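Local coordinates for aminopeptidase-like protein (Chaetomium thermophilum, PDB 5JM6) that probably works as a zinc-dependent aminopeptidase of the M18 family and assembles into a dodecamer, at residues A[153-158]-A[224-229]; A[168-173]-A[204-209]; A[380-385]-A[468-473]. One frame throughout, in Å; residues are numbered along the deposited sequence.

Interaction 1: residues A[153-158]-A[224-229]; sequences YVQLGV and EMVPVI
Ile-229 lies across two side chains of the facing strand, overlapping Val-154 with one branch and Leu-156 with the other. Its CG1 sits between the backbone N and the carbonyl carbon (chi1 67°), the crowded position for a beta-branched residue, and from there meets CG1 of Val-154 at 3.7 Å, with CD1 extending along the same methyl. The CG2 branch points the other way along the strand and packs on CB of Leu-156, 3.7 Å away. Behind these contacts runs an antiparallel backbone pairing. Ile-229 N donates to Val-154 O at 2.8 Å, in the plane of that carbonyl, while Leu-156 N reaches Pro-227 O over a longer 3.3 Å and approaches from above the carbonyl plane. The two bonds flank Gln-155 and Val-228, a non-hydrogen-bonded pair whose side chains share one face of the sheet. Tyr-153 brings its CD2 obliquely to CG1 of Val-228, and farther along Val-158 meets the Pro-227 ring tip to tip, CG2 to CD at 3.8 Å. Gln-155 holds CG anti to its carbonyl carbon and then extends, so that its amide end crosses Val-226 at about a right angle, NE2 lying 3.7 Å from CG1 of Val-226. The polar partner of that NE2 is in the second subunit: Asn-399 of that chain accepts from Gln-155 NE2 through OD1 and gives its own ND2 to Val-226 O. This edge of the six-stranded antiparallel sheet, where strand 228-231 is outermost within the chain, is therefore also a subunit interface. The chemistry is divided accordingly: aliphatic branches and two backbone bonds hold the segments together, while the N-H end of the buried glutamine, NE2, finds its partner across the interface, which ties the pairing to the assembly.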
# COMPACT_ATOMS: atom_id res chain seq x y z
N TYR A 153 24.96 20.26 -28.44
CA TYR A 153 25.28 21.15 -27.33
C TYR A 153 26.64 20.85 -26.73
O TYR A 153 27.03 19.69 -26.60
CB TYR A 153 24.23 21.04 -26.23
CG TYR A 153 22.84 21.41 -26.66
CD1 TYR A 153 22.03 20.48 -27.29
CD2 TYR A 153 22.33 22.68 -26.44
CE1 TYR A 153 20.75 20.80 -27.70
CE2 TYR A 153 21.05 23.01 -26.84
CZ TYR A 153 20.27 22.07 -27.46
OH TYR A 153 18.99 22.38 -27.87
N VAL A 154 27.35 21.91 -26.37
CA VAL A 154 28.56 21.79 -25.57
C VAL A 154 28.18 21.94 -24.10
O VAL A 154 27.51 22.91 -23.73
CB VAL A 154 29.61 22.84 -25.97
CG1 VAL A 154 30.93 22.58 -25.27
CG2 VAL A 154 29.79 22.87 -27.48
N GLN A 155 28.59 20.99 -23.27
CA GLN A 155 28.22 21.02 -21.86
C GLN A 155 29.44 21.13 -20.94
O GLN A 155 30.58 21.10 -21.41
CB GLN A 155 27.39 19.78 -21.50
CG GLN A 155 26.14 19.61 -22.36
CD GLN A 155 25.26 18.46 -21.91
OE1 GLN A 155 25.49 17.30 -22.27
NE2 GLN A 155 24.23 18.77 -21.12
N LEU A 156 29.19 21.24 -19.64
CA LEU A 156 30.24 21.50 -18.67
C LEU A 156 30.08 20.65 -17.42
O LEU A 156 29.03 20.67 -16.78
CB LEU A 156 30.24 22.98 -18.28
CG LEU A 156 31.31 23.42 -17.28
CD1 LEU A 156 32.67 23.40 -17.95
CD2 LEU A 156 31.00 24.79 -16.72
N GLY A 157 31.11 19.88 -17.08
CA GLY A 157 31.09 19.11 -15.85
C GLY A 157 31.22 19.96 -14.60
O GLY A 157 32.23 20.63 -14.40
N VAL A 158 30.21 19.90 -13.73
CA VAL A 158 30.26 20.64 -12.47
C VAL A 158 29.80 19.77 -11.32
O VAL A 158 29.18 18.72 -11.52
CB VAL A 158 29.39 21.92 -12.50
CG1 VAL A 158 29.79 22.84 -13.66
CG2 VAL A 158 27.91 21.57 -12.58
N GLU A 224 20.50 15.16 -15.01
CA GLU A 224 19.55 16.19 -15.41
C GLU A 224 19.95 17.67 -15.23
O GLU A 224 19.33 18.53 -15.84
CB GLU A 224 18.24 15.94 -14.68
CG GLU A 224 17.63 14.63 -15.08
CD GLU A 224 16.50 14.20 -14.18
OE1 GLU A 224 15.79 13.24 -14.55
OE2 GLU A 224 16.32 14.82 -13.12
N MET A 225 20.92 17.98 -14.38
CA MET A 225 21.40 19.36 -14.40
C MET A 225 22.86 19.40 -14.79
O MET A 225 23.74 19.54 -13.94
CB MET A 225 21.22 19.99 -13.01
CG MET A 225 19.88 19.68 -12.37
SD MET A 225 19.76 20.27 -10.67
CE MET A 225 19.42 22.01 -10.93
N VAL A 226 23.09 19.46 -16.09
CA VAL A 226 24.43 19.58 -16.62
C VAL A 226 24.39 20.85 -17.42
O VAL A 226 23.65 20.93 -18.40
CB VAL A 226 24.84 18.39 -17.51
CG1 VAL A 226 26.24 18.60 -18.06
CG2 VAL A 226 24.76 17.10 -16.73
N PRO A 227 25.14 21.87 -16.99
CA PRO A 227 25.05 23.16 -17.66
C PRO A 227 25.35 23.07 -19.15
O PRO A 227 26.05 22.16 -19.61
CB PRO A 227 26.10 24.00 -16.94
CG PRO A 227 26.23 23.37 -15.60
CD PRO A 227 26.05 21.90 -15.83
N VAL A 228 24.78 24.01 -19.90
CA VAL A 228 24.97 24.10 -21.33
C VAL A 228 25.74 25.39 -21.64
O VAL A 228 25.31 26.48 -21.27
CB VAL A 228 23.62 24.07 -22.07
CG1 VAL A 228 23.71 24.75 -23.40
CG2 VAL A 228 23.14 22.63 -22.23
N ILE A 229 26.94 25.24 -22.21
CA ILE A 229 27.80 26.40 -22.49
C ILE A 229 27.93 26.87 -23.94
O ILE A 229 28.59 27.89 -24.20
CB ILE A 229 29.21 26.12 -21.94
CG1 ILE A 229 29.88 25.00 -22.73
CG2 ILE A 229 29.13 25.77 -20.47
CD1 ILE A 229 31.22 24.58 -22.17

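Interaction 2: residues A[168-173]-A[204-209]; sequences TWWDRD and IPTLAP
Asp-171 and Thr-206 meet at about a right angle and share two hydrogen bonds. The aspartate, on a backbone of positive phi (52°), sets CG beside its own N and anti to its carbonyl carbon, which turns the carboxylate onto the 204-209 segment. OD1 uses its syn lone pair to take the proton of Thr-206 OG1 at 2.7 Å, and OD2 accepts from Thr-206 N at 3.0 Å, met from above the carboxylate plane. Thr-206 OG1 stands between backbone N and carbonyl carbon, which sets CG2, anti to the carbonyl carbon, against Trp-170 CB, 3.4 Å away. Asp-171 N in turn gives a nearly straight bond (178°) to Ile-204 O at 2.8 Å. The Trp-170 indole, its CG also anti to the carbonyl carbon, receives Ile-204 CG2 over one face, a CH-pi contact 4.2 Å from the six-membered ring's centroid, while Pro-205 O comes at the ring's edge. Asp-171 OD1 has a second partner, Ser-486 OG of the second subunit. Both segments lie in connections between strands: 168-173, starting in a short 3-10 turn, leads from strand 153-160 into 174-183, 204-209 runs between 190-196 and 228-231, and Leu-174 of strand 174-183 packs on Trp-169 and Ile-204.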
# COMPACT_ATOMS: atom_id res chain seq x y z
N THR A 168 15.89 26.34 -7.63
CA THR A 168 16.01 27.74 -8.04
C THR A 168 17.15 27.98 -9.04
O THR A 168 17.24 29.06 -9.62
CB THR A 168 16.20 28.68 -6.83
OG1 THR A 168 17.50 28.49 -6.26
CG2 THR A 168 15.13 28.43 -5.78
N TRP A 169 17.99 26.97 -9.26
CA TRP A 169 19.14 27.10 -10.16
C TRP A 169 18.80 26.87 -11.64
O TRP A 169 19.62 27.16 -12.51
CB TRP A 169 20.25 26.13 -9.74
CG TRP A 169 21.12 26.69 -8.67
CD1 TRP A 169 20.79 26.85 -7.35
CD2 TRP A 169 22.46 27.18 -8.81
NE1 TRP A 169 21.85 27.40 -6.67
CE2 TRP A 169 22.88 27.62 -7.54
CE3 TRP A 169 23.34 27.29 -9.89
CZ2 TRP A 169 24.14 28.16 -7.32
CZ3 TRP A 169 24.60 27.83 -9.67
CH2 TRP A 169 24.99 28.26 -8.39
N TRP A 170 17.61 26.34 -11.92
CA TRP A 170 17.18 26.10 -13.29
C TRP A 170 16.87 27.41 -14.03
O TRP A 170 16.33 28.34 -13.44
CB TRP A 170 15.93 25.22 -13.33
CG TRP A 170 16.09 23.82 -12.81
CD1 TRP A 170 16.02 23.43 -11.50
CD2 TRP A 170 16.30 22.63 -13.58
NE1 TRP A 170 16.19 22.06 -11.41
CE2 TRP A 170 16.36 21.55 -12.67
CE3 TRP A 170 16.45 22.37 -14.94
CZ2 TRP A 170 16.57 20.24 -13.08
CZ3 TRP A 170 16.65 21.06 -15.35
CH2 TRP A 170 16.71 20.01 -14.43
N ASP A 171 17.20 27.45 -15.32
CA ASP A 171 16.91 28.60 -16.17
C ASP A 171 17.41 29.92 -15.59
O ASP A 171 16.70 30.93 -15.61
CB ASP A 171 15.41 28.70 -16.46
CG ASP A 171 14.86 27.49 -17.19
OD1 ASP A 171 13.66 27.18 -17.02
OD2 ASP A 171 15.62 26.84 -17.94
N ARG A 172 18.63 29.91 -15.05
CA ARG A 172 19.27 31.14 -14.60
C ARG A 172 20.45 31.43 -15.52
O ARG A 172 21.04 30.52 -16.09
CB ARG A 172 19.74 31.01 -13.15
CG ARG A 172 18.64 30.66 -12.16
CD ARG A 172 17.81 31.88 -11.78
NE ARG A 172 16.87 31.57 -10.70
CZ ARG A 172 16.01 32.44 -10.18
NH1 ARG A 172 15.96 33.69 -10.64
NH2 ARG A 172 15.21 32.07 -9.20
N ASP A 173 20.80 32.71 -15.65
CA ASP A 173 21.91 33.07 -16.52
C ASP A 173 23.18 32.98 -15.70
O ASP A 173 23.42 33.80 -14.82
CB ASP A 173 21.74 34.49 -17.08
CG ASP A 173 20.55 34.63 -18.00
OD1 ASP A 173 19.72 33.70 -18.07
OD2 ASP A 173 20.44 35.69 -18.66
N ILE A 204 21.38 25.95 -17.04
CA ILE A 204 20.79 24.64 -16.82
C ILE A 204 19.33 24.71 -17.25
O ILE A 204 18.49 25.23 -16.51
CB ILE A 204 20.91 24.22 -15.34
CG1 ILE A 204 22.38 24.24 -14.91
CG2 ILE A 204 20.30 22.85 -15.11
CD1 ILE A 204 22.59 24.29 -13.41
N PRO A 205 19.03 24.20 -18.45
CA PRO A 205 17.68 24.33 -19.02
C PRO A 205 16.66 23.34 -18.49
O PRO A 205 16.94 22.15 -18.41
CB PRO A 205 17.93 24.09 -20.51
CG PRO A 205 19.07 23.14 -20.54
CD PRO A 205 19.94 23.46 -19.34
N THR A 206 15.47 23.83 -18.19
CA THR A 206 14.36 22.96 -17.82
C THR A 206 13.79 22.27 -19.04
O THR A 206 14.06 22.66 -20.18
CB THR A 206 13.24 23.73 -17.10
OG1 THR A 206 12.81 24.82 -17.92
CG2 THR A 206 13.72 24.28 -15.79
N LEU A 207 13.03 21.21 -18.80
CA LEU A 207 12.27 20.55 -19.85
C LEU A 207 10.86 21.14 -19.90
O LEU A 207 10.32 21.53 -18.87
CB LEU A 207 12.21 19.04 -19.60
CG LEU A 207 11.49 18.18 -20.64
CD1 LEU A 207 12.24 18.22 -21.95
CD2 LEU A 207 11.37 16.76 -20.13
N ALA A 208 10.29 21.24 -21.09
CA ALA A 208 8.91 21.71 -21.23
C ALA A 208 7.98 20.78 -20.46
O ALA A 208 8.23 19.59 -20.36
CB ALA A 208 8.52 21.77 -22.70
N PRO A 209 6.89 21.34 -19.90
CA PRO A 209 5.96 20.50 -19.13
C PRO A 209 5.22 19.50 -20.01
O PRO A 209 4.73 18.49 -19.51
CB PRO A 209 4.98 21.52 -18.53
CG PRO A 209 5.65 22.86 -18.67
CD PRO A 209 6.48 22.75 -19.91

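Interaction 3: residues A[380-385]-A[468-473]; sequences QTYARS and AAMGVK
A Met-aromatic contact joins two short helices here, Met-470 of helix 466-470 lying against Tyr-382 of the weakly bonded helix 380-383. The methionine does most of its touching with carbon: CB stands over the centre of the tyrosine ring, 3.7 Å from the centroid and only 13° off the normal, a CH-pi approach. The sulfur is more remote and oblique, SD being 5.2 Å from the centroid. A bend at chi3 (96°) then brings CE back to the phenol end, where it meets CE1 and OH of Tyr-382. Met-470 O lies by CG and CD2 of the ring and also receives a weak hydrogen bond from Asn-352 of the third subunit. After the methionine, Gly-471 takes a positive phi (59°) and turns the chain out of the helix into strand 473-481. Residues 380-385 similarly run into strand 386-394, its parallel neighbour in the mixed sheet of this alpha/beta fold, so the contact packs together the helical entrances to two adjacent strands. Val-472 spreads its two methyls over the 380-385 segment, CG2 crossing to Tyr-382 CD1 at 3.6 Å and CG1 resting on Ser-385 CB at 3.8 Å. An alanine in place of Tyr-382 would remove the ring beneath Met-470 CB and beside Val-472 CG2, and would probably loosen the packing of residues 380-385 against 468-473. Ser-385 OG donates to Thr-381 O at 2.8 Å, from above the carbonyl plane; OG is also bonded to Ile-127 N on strand 127-133, which flanks strand 386-394 on the side away from 473-481.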
# COMPACT_ATOMS: atom_id res chain seq x y z
N GLN A 380 42.90 34.92 30.61
CA GLN A 380 42.52 36.18 31.23
C GLN A 380 42.00 37.03 30.09
O GLN A 380 41.00 37.73 30.22
CB GLN A 380 43.70 36.86 31.93
CG GLN A 380 44.17 36.17 33.19
CD GLN A 380 45.21 36.99 33.94
OE1 GLN A 380 44.96 38.12 34.34
NE2 GLN A 380 46.40 36.41 34.12
N THR A 381 42.68 36.94 28.95
CA THR A 381 42.24 37.60 27.73
C THR A 381 40.88 37.07 27.30
O THR A 381 39.95 37.84 27.08
CB THR A 381 43.26 37.40 26.59
OG1 THR A 381 44.54 37.89 26.99
CG2 THR A 381 42.80 38.13 25.34
N TYR A 382 40.76 35.75 27.19
CA TYR A 382 39.51 35.14 26.75
C TYR A 382 38.37 35.48 27.71
O TYR A 382 37.24 35.73 27.27
CB TYR A 382 39.68 33.62 26.62
CG TYR A 382 40.44 33.18 25.38
CD1 TYR A 382 40.41 33.94 24.22
CD2 TYR A 382 41.19 32.01 25.38
CE1 TYR A 382 41.11 33.55 23.09
CE2 TYR A 382 41.89 31.61 24.25
CZ TYR A 382 41.84 32.38 23.11
OH TYR A 382 42.53 31.99 21.98
N ALA A 383 38.66 35.53 29.01
CA ALA A 383 37.63 35.82 30.01
C ALA A 383 37.11 37.26 29.92
O ALA A 383 36.02 37.56 30.40
CB ALA A 383 38.16 35.55 31.41
N ARG A 384 37.90 38.15 29.32
CA ARG A 384 37.47 39.53 29.13
C ARG A 384 36.91 39.76 27.73
O ARG A 384 36.62 40.90 27.35
CB ARG A 384 38.63 40.49 29.41
CG ARG A 384 39.19 40.36 30.81
CD ARG A 384 40.12 41.50 31.17
NE ARG A 384 41.30 41.02 31.88
CZ ARG A 384 41.45 41.03 33.20
NH1 ARG A 384 40.48 41.51 33.98
NH2 ARG A 384 42.56 40.57 33.75
N SER A 385 36.76 38.69 26.96
CA SER A 385 36.33 38.83 25.58
C SER A 385 34.85 38.51 25.38
O SER A 385 34.16 38.06 26.29
CB SER A 385 37.18 37.92 24.68
OG SER A 385 38.54 38.31 24.71
N ALA A 468 33.56 27.45 21.98
CA ALA A 468 34.06 26.31 22.75
C ALA A 468 35.58 26.22 22.68
O ALA A 468 36.24 25.91 23.67
CB ALA A 468 33.43 25.02 22.27
N ALA A 469 36.13 26.50 21.50
CA ALA A 469 37.57 26.38 21.28
C ALA A 469 38.36 27.38 22.13
O ALA A 469 39.45 27.08 22.59
CB ALA A 469 37.89 26.56 19.80
N MET A 470 37.84 28.60 22.26
CA MET A 470 38.47 29.62 23.09
C MET A 470 37.81 29.91 24.44
O MET A 470 38.31 30.73 25.21
CB MET A 470 38.55 30.91 22.29
CG MET A 470 39.05 30.69 20.89
SD MET A 470 38.50 32.02 19.83
CE MET A 470 39.94 33.05 19.91
N GLY A 471 36.68 29.26 24.73
CA GLY A 471 35.97 29.50 25.97
C GLY A 471 35.54 30.94 26.16
O GLY A 471 35.49 31.45 27.28
N VAL A 472 35.22 31.60 25.05
CA VAL A 472 34.83 33.00 25.06
C VAL A 472 33.32 33.13 25.16
O VAL A 472 32.58 32.34 24.58
CB VAL A 472 35.35 33.73 23.80
CG1 VAL A 472 34.81 35.15 23.71
CG2 VAL A 472 36.87 33.74 23.78
N LYS A 473 32.88 34.12 25.92
CA LYS A 473 31.47 34.42 26.04
C LYS A 473 30.95 34.81 24.64
O LYS A 473 31.65 35.49 23.90
CB LYS A 473 31.31 35.53 27.08
CG LYS A 473 30.14 35.42 27.99
CD LYS A 473 29.39 34.14 27.80
CE LYS A 473 27.93 34.38 28.12
NZ LYS A 473 27.68 34.52 29.57

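Overall arrangement
From the N terminus, the chain enters interaction 1 at strand 153-160, passes through 168-173, and runs along strands 174-183 and 190-196 before 204-209 closes interaction 2. Only then does 224-229 close interaction 1, so the second contact is nested inside the loop of the first. The two touch: Met-225 CB packs on Ile-204 CG2 at 3.7 Å, and its CE reaches the Trp-170 indole. Together they join the connecting loops to an edge of the antiparallel sheet, beside the second subunit. Interaction 3 opens later in the series, at 380-385, and closes at 468-473, where the chain leaves a helix and enters the mixed sheet, its centre about 48 Å from either of the others and facing the third subunit.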